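Local coordinates for protein phosphoribosylaminoimidazole-succinocarboxamide synthase (PDB 2CNQ) that catalyses the ATP-dependent joining of L-aspartate to the ribotide CAIR, forming SAICAR in the de novo purine biosynthesis pathway, at residues Pro81-Ile85 and Phe86-Pro90; Ile293-Tyr296 and Glu297-Gly301; Gly54-Leu57 and Thr58-Glu62; Tyr205-Lys209 and Gly210-Ala214; Ala192-Ala195 and Val196-Ser200. All blocks are in the same frame, centred on the assembly; numbering follows the deposited sequence.

Interaction 1: residues Pro81-Ile85 and Phe86-Pro90; sequences PGKTI and FDYLP
Thr84 and Asp87 bind each other across the start of a short 3-10 turn. Thr84 N meets Asp87 OD2 at 2.8 Å, an almost straight bond received on the anti side of the carboxylate, while Asp87 N returns a bond to Thr84 O. Thr84 OG1, held between the backbone N and the carbonyl carbon (chi1 74°), also takes a weak bond from Phe86 N at 3.0 Å, the geometry of an ST turn.

The tight part is apolar. In the modelled conformer described here, Ile85 CG2 lies over one face of the Phe86 ring, 3.8 Å from its centroid, a CH-pi contact. With an alanine at Phe86, this methyl is likely to lose its aromatic cover, and Lys99 its cation-pi partner. The solvent side is looser: a water bridges Gly82 O and Asp87 OD2, and Lys83 CB merely skirts the in-plane edge of the Tyr88 ring, 3.9 Å from CE1. Tyr88 OH is bonded to Ala80 N.

The turn lies in the loop between strand 73-74 and helix 96-102, with Ile85 and Leu89 against Leu32 of strand 30-35 and Ile85 also against Leu108 of strand 106-110, beside the bound AMP.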
# COMPACT_ATOMS: atom_id res chain seq x y z
N PRO A 81 -7.34 -24.46 7.91
CA PRO A 81 -6.14 -24.81 8.59
C PRO A 81 -5.36 -25.81 7.81
O PRO A 81 -5.91 -26.78 7.34
CB PRO A 81 -6.65 -25.40 9.90
CG PRO A 81 -7.92 -24.73 10.14
CD PRO A 81 -8.51 -24.60 8.79
N GLY A 82 -4.07 -25.56 7.67
CA GLY A 82 -3.18 -26.49 7.02
C GLY A 82 -3.20 -26.39 5.54
O GLY A 82 -2.43 -27.06 4.88
N LYS A 83 -4.06 -25.56 4.99
CA LYS A 83 -4.12 -25.42 3.56
C LYS A 83 -3.34 -24.22 3.14
O LYS A 83 -3.00 -23.36 3.93
CB LYS A 83 -5.55 -25.38 3.09
CG LYS A 83 -6.30 -26.61 3.52
CD LYS A 83 -7.58 -26.80 2.77
CE LYS A 83 -8.47 -27.78 3.49
NZ LYS A 83 -7.84 -29.09 3.67
N THR A 84 -3.08 -24.17 1.86
CA THR A 84 -2.44 -23.05 1.27
C THR A 84 -3.35 -22.54 0.20
O THR A 84 -4.31 -23.17 -0.19
CB THR A 84 -1.12 -23.42 0.63
OG1 THR A 84 -1.41 -24.12 -0.56
CG2 THR A 84 -0.26 -24.27 1.53
N ILE A 85 -2.98 -21.41 -0.34
CA ILE A 85 -3.73 -20.90 -1.44
C ILE A 85 -3.81 -21.89 -2.57
O ILE A 85 -4.78 -21.94 -3.28
CB ILE A 85 -3.09 -19.59 -1.92
CG1 ILE A 85 -4.05 -18.90 -2.83
CG2 ILE A 85 -1.72 -19.80 -2.60
CD1 ILE A 85 -3.59 -17.55 -3.27
N PHE A 86 -2.78 -22.69 -2.75
CA PHE A 86 -2.79 -23.62 -3.87
C PHE A 86 -3.84 -24.66 -3.74
O PHE A 86 -4.33 -25.15 -4.73
CB PHE A 86 -1.43 -24.25 -4.01
CG PHE A 86 -0.45 -23.23 -4.39
CD1 PHE A 86 0.35 -22.60 -3.45
CD2 PHE A 86 -0.40 -22.78 -5.69
CE1 PHE A 86 1.18 -21.58 -3.82
CE2 PHE A 86 0.42 -21.75 -6.05
CZ PHE A 86 1.18 -21.14 -5.12
N ASP A 87 -4.23 -24.96 -2.53
CA ASP A 87 -5.33 -25.88 -2.34
C ASP A 87 -6.61 -25.33 -2.86
O ASP A 87 -7.51 -26.08 -3.13
CB ASP A 87 -5.46 -26.23 -0.89
CG ASP A 87 -4.28 -26.98 -0.41
OD1 ASP A 87 -3.90 -27.95 -1.09
OD2 ASP A 87 -3.71 -26.60 0.60
N TYR A 88 -6.71 -24.02 -2.98
CA TYR A 88 -7.87 -23.31 -3.43
C TYR A 88 -7.77 -22.88 -4.86
O TYR A 88 -8.62 -22.17 -5.34
CB TYR A 88 -8.06 -22.07 -2.54
CG TYR A 88 -8.50 -22.44 -1.18
CD1 TYR A 88 -7.63 -22.97 -0.25
CD2 TYR A 88 -9.79 -22.22 -0.79
CE1 TYR A 88 -8.07 -23.32 0.98
CE2 TYR A 88 -10.22 -22.56 0.44
CZ TYR A 88 -9.36 -23.11 1.33
OH TYR A 88 -9.76 -23.48 2.58
N LEU A 89 -6.76 -23.35 -5.57
CA LEU A 89 -6.57 -23.04 -6.94
C LEU A 89 -6.60 -24.29 -7.73
O LEU A 89 -6.35 -25.37 -7.24
CB LEU A 89 -5.22 -22.36 -7.14
CG LEU A 89 -5.10 -21.01 -6.45
CD1 LEU A 89 -3.69 -20.53 -6.59
CD2 LEU A 89 -6.06 -20.01 -7.05
N PRO A 90 -6.87 -24.17 -9.02
CA PRO A 90 -6.74 -25.33 -9.89
C PRO A 90 -5.42 -26.01 -9.66
O PRO A 90 -4.41 -25.37 -9.46
CB PRO A 90 -6.82 -24.73 -11.27
CG PRO A 90 -7.69 -23.52 -11.07
CD PRO A 90 -7.26 -22.97 -9.76
O HOH W 1 -2.09 -28.27 1.85

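Interaction 2: residues Ile293-Tyr296 and Glu297-Gly301; sequences IEAY and ETLTG
Tyr296 and Thr300 are joined one helical turn apart by both polar and apolar contacts. Among the hydrogen bonds, Tyr296 O takes two from the same residue: Thr300 OG1 at 2.8 Å and Thr300 N at 3.0 Å, arriving from opposite faces of the carbonyl plane. The hydroxyl gets there by sitting between the backbone N and carbonyl carbon of its own residue (chi1 66°), and it is also bonded to Ser302 N just beyond the helix. Regular backbone bonds tie Glu297 N to Ile293 O, Thr298 N to Glu294 O and Leu299 N to Ala295 O.

This is the C-terminal end of helix 282-300; Gly301, with positive phi, is the first residue to leave helical geometry, and its N makes a weak bond back to Glu297 O.

The aromatic contact is a CH-pi one, with Thr300 CG2 over a face of the Tyr296 ring, 4.1 Å from its centroid. Replacing Tyr296 by an alanine would probably leave Thr300 CG2 without its ring face and open a gap beside Leu60 of helix 53-67.

Charge and water form the third group. The carboxylates of Glu294 and Glu297, their planes 63° apart, bring OE2 to within 4.1 Å of OE2, and two waters each donate to both oxygens, which probably eases the repulsion. A third water links Glu294 OE1, 2.6 Å away, to Thr298 OG1. Glu297 OE1 turns to Trp304 N. Alongside, Ile293 CG2 lies 4.0 Å from Glu297 CD, the two side chains pointing the same way.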
# COMPACT_ATOMS: atom_id res chain seq x y z
N ILE A 293 12.82 -4.32 3.11
CA ILE A 293 12.98 -5.42 4.05
C ILE A 293 13.20 -4.90 5.44
O ILE A 293 12.70 -5.48 6.37
CB ILE A 293 14.09 -6.33 3.55
CG1 ILE A 293 13.58 -7.12 2.36
CG2 ILE A 293 14.56 -7.24 4.65
CD1 ILE A 293 14.64 -7.82 1.57
N GLU A 294 13.92 -3.81 5.59
CA GLU A 294 14.10 -3.26 6.92
C GLU A 294 12.78 -2.83 7.49
O GLU A 294 12.50 -3.07 8.65
CB GLU A 294 15.08 -2.13 6.87
CG GLU A 294 15.34 -1.50 8.21
CD GLU A 294 16.04 -2.39 9.20
OE1 GLU A 294 16.23 -1.92 10.32
OE2 GLU A 294 16.48 -3.48 8.87
N ALA A 295 11.96 -2.18 6.69
CA ALA A 295 10.65 -1.83 7.17
C ALA A 295 9.91 -3.07 7.58
O ALA A 295 9.29 -3.11 8.62
CB ALA A 295 9.88 -1.09 6.14
N TYR A 296 9.93 -4.07 6.73
CA TYR A 296 9.24 -5.30 7.02
C TYR A 296 9.70 -5.88 8.31
O TYR A 296 8.91 -6.27 9.13
CB TYR A 296 9.47 -6.28 5.88
CG TYR A 296 8.96 -7.63 6.19
CD1 TYR A 296 9.76 -8.58 6.80
CD2 TYR A 296 7.66 -7.97 5.92
CE1 TYR A 296 9.27 -9.81 7.12
CE2 TYR A 296 7.17 -9.19 6.24
CZ TYR A 296 7.97 -10.10 6.85
OH TYR A 296 7.45 -11.32 7.17
N GLU A 297 10.98 -6.01 8.48
CA GLU A 297 11.49 -6.65 9.68
C GLU A 297 11.15 -5.86 10.90
O GLU A 297 10.78 -6.43 11.91
CB GLU A 297 12.99 -6.84 9.55
CG GLU A 297 13.32 -7.86 8.51
CD GLU A 297 14.75 -8.28 8.49
OE1 GLU A 297 15.01 -9.43 8.13
OE2 GLU A 297 15.62 -7.46 8.81
N THR A 298 11.28 -4.55 10.84
CA THR A 298 11.03 -3.77 12.01
C THR A 298 9.58 -3.78 12.36
O THR A 298 9.20 -3.92 13.50
CB THR A 298 11.53 -2.39 11.84
OG1 THR A 298 12.91 -2.48 11.56
CG2 THR A 298 11.40 -1.57 13.07
N LEU A 299 8.73 -3.63 11.36
CA LEU A 299 7.32 -3.57 11.62
C LEU A 299 6.80 -4.87 12.12
O LEU A 299 5.95 -4.88 12.97
CB LEU A 299 6.59 -3.18 10.36
CG LEU A 299 6.84 -1.74 9.97
CD1 LEU A 299 6.35 -1.51 8.57
CD2 LEU A 299 6.21 -0.79 10.97
N THR A 300 7.23 -5.97 11.54
CA THR A 300 6.68 -7.26 11.91
C THR A 300 7.39 -7.86 13.06
O THR A 300 6.85 -8.74 13.69
CB THR A 300 6.73 -8.25 10.77
OG1 THR A 300 8.08 -8.56 10.44
CG2 THR A 300 6.00 -7.77 9.56
N GLY A 301 8.60 -7.43 13.34
CA GLY A 301 9.42 -8.09 14.32
C GLY A 301 9.88 -9.43 13.87
O GLY A 301 10.36 -10.18 14.68
O HOH W 2 16.65 -5.51 7.17
O HOH W 3 14.45 -0.29 11.36
O HOH W 4 16.13 -5.50 10.65

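Interaction 3: residues Gly54-Leu57 and Thr58-Glu62; sequences GILL and TKLSE
Ile55 and Lys59 run side by side, pointing the same way from successive turns of one helix. Ile55 CG2 touches Lys59 CG at 3.9 Å, and in the conformer described the lysine bends at its second torsion (chi2 -59°), which brings CE back alongside the same methyl before NZ reaches its salt bridge with Asp104. Leu56 and Leu60 form a second parallel pair, more lightly packed, with CD2 to CD2 at 4.2 Å.

The two hydroxyl side chains instead fold back on the backbone. Thr58 OG1 and Ser61 OG both stand anti to their own carbonyl carbons, which aims each at the carbonyl four residues earlier. Thr58 OG1 donates to Gly54 O at 2.8 Å, and Thr58 N reaches the same oxygen from the opposite face of its plane. Leu57 O is gripped likewise, by Ser61 OG at 2.8 Å and Ser61 N at 3.0 Å. Buried hydroxyls are thus satisfied within the helix, and Ser61 OG has a further bond, to Val235 N.

Helix 53-67 is wedged between neighbours: Leu56 and Leu60 face helix 282-300, Leu57 and Ser61 rest on strand 228-245, and Thr58 and Glu62 meet Leu107 of strand 106-110, where Glu62 belongs to a nucleotide pocket.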
# COMPACT_ATOMS: atom_id res chain seq x y z
N GLY A 54 7.20 -8.42 -4.15
CA GLY A 54 5.83 -8.80 -4.04
C GLY A 54 5.56 -9.75 -2.93
O GLY A 54 4.49 -9.74 -2.34
N ILE A 55 6.52 -10.59 -2.62
CA ILE A 55 6.39 -11.43 -1.46
C ILE A 55 6.32 -10.56 -0.23
O ILE A 55 5.51 -10.74 0.64
CB ILE A 55 7.54 -12.41 -1.39
CG1 ILE A 55 7.45 -13.38 -2.56
CG2 ILE A 55 7.51 -13.12 -0.07
CD1 ILE A 55 8.61 -14.30 -2.66
N LEU A 56 7.18 -9.56 -0.15
CA LEU A 56 7.16 -8.66 0.99
C LEU A 56 5.87 -7.95 1.09
O LEU A 56 5.30 -7.85 2.18
CB LEU A 56 8.32 -7.72 0.88
CG LEU A 56 8.54 -6.84 2.08
CD1 LEU A 56 9.98 -6.52 2.17
CD2 LEU A 56 7.75 -5.57 2.03
N LEU A 57 5.34 -7.46 -0.00
CA LEU A 57 4.09 -6.74 0.08
C LEU A 57 3.01 -7.64 0.56
O LEU A 57 2.14 -7.22 1.29
CB LEU A 57 3.71 -6.19 -1.26
CG LEU A 57 4.70 -5.26 -1.91
CD1 LEU A 57 4.17 -4.86 -3.24
CD2 LEU A 57 5.04 -4.10 -1.05
N THR A 58 3.04 -8.88 0.12
CA THR A 58 2.05 -9.83 0.49
C THR A 58 2.16 -10.14 1.94
O THR A 58 1.20 -10.06 2.68
CB THR A 58 2.21 -11.08 -0.35
OG1 THR A 58 2.01 -10.77 -1.72
CG2 THR A 58 1.22 -12.12 0.02
N LYS A 59 3.34 -10.53 2.36
CA LYS A 59 3.52 -10.93 3.73
C LYS A 59 3.27 -9.80 4.69
O LYS A 59 2.69 -9.99 5.73
CB LYS A 59 4.95 -11.44 3.89
CG LYS A 59 5.27 -12.67 3.06
CD LYS A 59 4.40 -13.90 3.33
CE LYS A 59 4.73 -14.98 2.28
NZ LYS A 59 4.19 -16.32 2.65
N LEU A 60 3.69 -8.63 4.33
CA LEU A 60 3.49 -7.50 5.21
C LEU A 60 2.01 -7.17 5.27
O LEU A 60 1.49 -6.89 6.32
CB LEU A 60 4.32 -6.34 4.76
CG LEU A 60 4.35 -5.15 5.70
CD1 LEU A 60 4.62 -5.52 7.13
CD2 LEU A 60 5.38 -4.20 5.21
N SER A 61 1.35 -7.23 4.14
CA SER A 61 -0.08 -7.05 4.17
C SER A 61 -0.71 -8.03 5.09
O SER A 61 -1.58 -7.68 5.86
CB SER A 61 -0.67 -7.23 2.80
OG SER A 61 -0.34 -6.18 1.94
N GLU A 62 -0.33 -9.29 4.97
CA GLU A 62 -0.91 -10.30 5.82
C GLU A 62 -0.69 -10.00 7.26
O GLU A 62 -1.57 -10.19 8.08
CB GLU A 62 -0.36 -11.66 5.47
CG GLU A 62 -0.83 -12.15 4.12
CD GLU A 62 -0.30 -13.48 3.87
OE1 GLU A 62 -0.99 -14.46 4.23
OE2 GLU A 62 0.82 -13.55 3.39

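Interaction 4: residues Tyr205-Lys209 and Gly210-Ala214; sequences YAKEK and GIIIA
Lys207 reaches Ile212 through a bend in its chain: in the conformer described, CG starts out anti to the backbone N, and the turn at chi2 (57°) lays CD 3.7 Å from CG1 of the isoleucine, the two side chains running alongside each other. Ile213 sends its CG1 branch anti to the carbonyl carbon, which brings CD1 3.7 Å from Ala206 CB. Ala206 CB also lies 4.5 Å from Ile211 CB, giving the last helical turn a small apolar underside.

The backbone reversal between these side chains is a Schellman motif. Ile211 N donates to Ala206 O at 2.9 Å, nearly straight at the hydrogen, while Gly210 N bonds to Lys207 O, also at 2.9 Å; in both, the donor stands above the carbonyl plane rather than on a lone pair. Gly210 makes the turn with a phi of 105°, a conformation in which any CB would clash with Lys209 O. Strand 211-214 then leaves at 143° to the axis of helix 205-209, running largely back along it, with a closest axis approach of 5.9 Å. Lys207 CA adds a CH...O contact to Ile211 O at 3.2 Å.

Beyond the turn the chain enters the mixed sheet directly: Gly210 and Ile212 form backbone bonds with Gly246 and Trp244, and Ile211 packs on Phe243. Helix 282-300 closes another side, its Leu299 touching Ala206 and Ile211 and accepting a hydrogen bond from Tyr205 OH at its backbone O.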
# COMPACT_ATOMS: atom_id res chain seq x y z
N TYR A 205 1.71 1.19 17.24
CA TYR A 205 2.41 -0.05 17.26
C TYR A 205 3.76 0.11 16.62
O TYR A 205 4.78 -0.34 17.13
CB TYR A 205 1.59 -1.09 16.54
CG TYR A 205 2.37 -2.30 16.18
CD1 TYR A 205 2.63 -3.29 17.08
CD2 TYR A 205 2.91 -2.39 14.92
CE1 TYR A 205 3.41 -4.37 16.71
CE2 TYR A 205 3.69 -3.43 14.55
CZ TYR A 205 3.93 -4.43 15.45
OH TYR A 205 4.72 -5.48 15.14
N ALA A 206 3.78 0.70 15.45
CA ALA A 206 5.01 0.84 14.73
C ALA A 206 5.98 1.72 15.48
O ALA A 206 7.17 1.47 15.45
CB ALA A 206 4.76 1.39 13.37
N LYS A 207 5.48 2.76 16.10
CA LYS A 207 6.36 3.68 16.78
C LYS A 207 7.12 2.97 17.85
O LYS A 207 8.31 3.21 18.03
CB LYS A 207 5.59 4.84 17.37
CG LYS A 207 6.48 5.94 17.94
CD LYS A 207 7.45 6.52 16.96
CE LYS A 207 8.13 7.76 17.50
NZ LYS A 207 8.99 7.39 18.65
N GLU A 208 6.48 2.07 18.56
CA GLU A 208 7.15 1.35 19.61
C GLU A 208 8.20 0.45 19.02
O GLU A 208 9.21 0.20 19.65
CB GLU A 208 6.14 0.60 20.43
CG GLU A 208 6.72 -0.06 21.64
CD GLU A 208 7.40 -1.37 21.36
OE1 GLU A 208 7.08 -2.05 20.37
OE2 GLU A 208 8.25 -1.76 22.17
N LYS A 209 7.99 -0.03 17.81
CA LYS A 209 8.99 -0.80 17.11
C LYS A 209 10.08 0.05 16.54
O LYS A 209 11.07 -0.50 16.08
CB LYS A 209 8.39 -1.58 15.95
CG LYS A 209 7.35 -2.59 16.32
CD LYS A 209 7.94 -3.63 17.23
CE LYS A 209 7.06 -4.87 17.27
NZ LYS A 209 7.65 -5.84 18.21
N GLY A 210 9.92 1.36 16.53
CA GLY A 210 10.92 2.24 16.02
C GLY A 210 10.64 2.83 14.69
O GLY A 210 11.52 3.48 14.16
N ILE A 211 9.45 2.67 14.16
CA ILE A 211 9.12 3.23 12.87
C ILE A 211 8.00 4.20 13.04
O ILE A 211 7.01 3.92 13.67
CB ILE A 211 8.87 2.17 11.78
CG1 ILE A 211 10.23 1.66 11.25
CG2 ILE A 211 8.08 2.76 10.63
CD1 ILE A 211 10.13 0.58 10.22
N ILE A 212 8.19 5.33 12.42
CA ILE A 212 7.14 6.30 12.25
C ILE A 212 6.47 6.00 10.94
O ILE A 212 7.09 6.03 9.90
CB ILE A 212 7.70 7.70 12.25
CG1 ILE A 212 8.19 8.05 13.65
CG2 ILE A 212 6.64 8.67 11.79
CD1 ILE A 212 8.95 9.33 13.72
N ILE A 213 5.19 5.71 10.99
CA ILE A 213 4.42 5.60 9.78
C ILE A 213 4.00 7.00 9.46
O ILE A 213 3.12 7.56 10.09
CB ILE A 213 3.21 4.72 9.94
CG1 ILE A 213 3.58 3.37 10.52
CG2 ILE A 213 2.55 4.58 8.60
CD1 ILE A 213 2.43 2.49 10.76
N ALA A 214 4.64 7.62 8.51
CA ALA A 214 4.34 8.99 8.23
C ALA A 214 2.96 9.14 7.66
O ALA A 214 2.22 10.02 8.03
CB ALA A 214 5.33 9.55 7.30

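Interaction 5: residues Ala192-Ala195 and Val196-Ser200; sequences AELA and VKLYS
The Tyr199 ring swings clear of Ala195 and the preceding turn; of the tyrosine side chain, CB alone comes close, 3.3 Å from Ala195 O. With CG anti to the backbone N (chi1 167°), the ring lies among Val121, Pro157, Thr216 and Tyr124, and its hydroxyl is bonded to Ile213 O. Tyr199 N is hydrogen-bonded to Ala195 O at 2.8 Å. The carboxylate of Glu193, the other flat side-chain group, turns back to a salt bridge with Arg189. In the conformers described, its OE2 stays 6.9 Å from Lys197 NZ, too far for an ion pair.

The flat peptide groups are joined by regular helical bonds: Val196 N, Lys197 N and Leu198 N bond to Ala192 O, Glu193 O and Leu194 O.

Leu194 and Leu198 carry the side-chain contact between the two turns. They cross obliquely, Leu194 CD1 resting 3.9 Å from Leu198 CG, and Leu194 CG sits equally far from Leu198 CD1. Val196 turns CG2 beside its own backbone N, which brings that methyl to 3.4 Å from Ala192 O.

Apolar and polar residues are sorted by side. Ala195 lies against Val119, Val121, Phe218 and Phe220, and Leu194 also touches Phe220, whereas Glu193 and Lys197 are exposed. This is the pattern of an amphipathic helix packed on a beta sheet, here helix 185-209 against strands 113-122 and 211-223.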
# COMPACT_ATOMS: atom_id res chain seq x y z
N ALA A 192 -13.26 7.88 6.70
CA ALA A 192 -12.29 8.71 7.33
C ALA A 192 -12.00 8.26 8.72
O ALA A 192 -10.86 8.18 9.14
CB ALA A 192 -12.81 10.13 7.39
N GLU A 193 -13.04 7.97 9.46
CA GLU A 193 -12.84 7.64 10.83
C GLU A 193 -12.18 6.31 10.97
O GLU A 193 -11.32 6.15 11.79
CB GLU A 193 -14.13 7.69 11.58
CG GLU A 193 -14.60 9.10 11.70
CD GLU A 193 -15.78 9.25 12.58
OE1 GLU A 193 -16.13 10.40 12.86
OE2 GLU A 193 -16.37 8.24 12.96
N LEU A 194 -12.56 5.35 10.15
CA LEU A 194 -11.98 4.05 10.25
C LEU A 194 -10.54 4.14 9.83
O LEU A 194 -9.68 3.55 10.46
CB LEU A 194 -12.72 3.09 9.36
CG LEU A 194 -12.14 1.70 9.29
CD1 LEU A 194 -12.12 1.07 10.66
CD2 LEU A 194 -12.94 0.87 8.34
N ALA A 195 -10.27 4.84 8.76
CA ALA A 195 -8.91 4.91 8.30
C ALA A 195 -8.02 5.51 9.36
O ALA A 195 -6.93 5.03 9.58
CB ALA A 195 -8.86 5.73 7.04
N VAL A 196 -8.46 6.57 10.00
CA VAL A 196 -7.65 7.18 11.02
C VAL A 196 -7.50 6.23 12.18
O VAL A 196 -6.43 6.14 12.73
CB VAL A 196 -8.22 8.52 11.45
CG1 VAL A 196 -7.61 8.99 12.73
CG2 VAL A 196 -8.00 9.51 10.33
N LYS A 197 -8.54 5.53 12.54
CA LYS A 197 -8.45 4.60 13.62
C LYS A 197 -7.43 3.52 13.33
O LYS A 197 -6.61 3.20 14.15
CB LYS A 197 -9.80 4.00 13.86
CG LYS A 197 -9.86 3.24 15.13
CD LYS A 197 -11.22 2.68 15.39
CE LYS A 197 -12.21 3.71 15.78
NZ LYS A 197 -13.41 3.07 16.39
N LEU A 198 -7.51 2.95 12.14
CA LEU A 198 -6.58 1.91 11.77
C LEU A 198 -5.20 2.45 11.74
O LEU A 198 -4.28 1.86 12.25
CB LEU A 198 -6.94 1.31 10.43
CG LEU A 198 -8.30 0.67 10.33
CD1 LEU A 198 -8.53 0.18 8.94
CD2 LEU A 198 -8.46 -0.45 11.31
N TYR A 199 -5.03 3.58 11.11
CA TYR A 199 -3.73 4.18 11.04
C TYR A 199 -3.17 4.42 12.42
O TYR A 199 -2.04 4.10 12.67
CB TYR A 199 -3.78 5.49 10.28
CG TYR A 199 -2.53 6.26 10.45
CD1 TYR A 199 -1.44 6.00 9.69
CD2 TYR A 199 -2.45 7.24 11.40
CE1 TYR A 199 -0.26 6.69 9.90
CE2 TYR A 199 -1.29 7.92 11.62
CZ TYR A 199 -0.20 7.63 10.86
OH TYR A 199 0.91 8.34 11.15
N SER A 200 -3.94 5.01 13.30
CA SER A 200 -3.42 5.34 14.60
C SER A 200 -2.98 4.12 15.34
O SER A 200 -1.96 4.15 16.00
CB SER A 200 -4.43 6.09 15.40
OG SER A 200 -4.49 7.41 14.91

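How the interactions relate
Along the chain the order is interaction 3, 1, 5, 4, 2. Interactions 5 and 4 share helix 185-209, their centres about 16 Å apart, and touch through the hydroxyl of Tyr199. Interaction 2, on helix 282-300, is the bridge: it touches interaction 4 where Thr298 CB packs 3.7 Å from Ile211 CD1, and interaction 3 through Thr300 CG2 and Leu60 CD1. The late helix thus connects helix 53-67 with the helix-to-strand turn. Interaction 1 stands apart, about 17 Å from interaction 3 and about 33 and 32 Å from interactions 4 and 5, all between centres; nevertheless, interactions 1 and 3 both contribute to the AMP pocket, through Ile85 and Glu62.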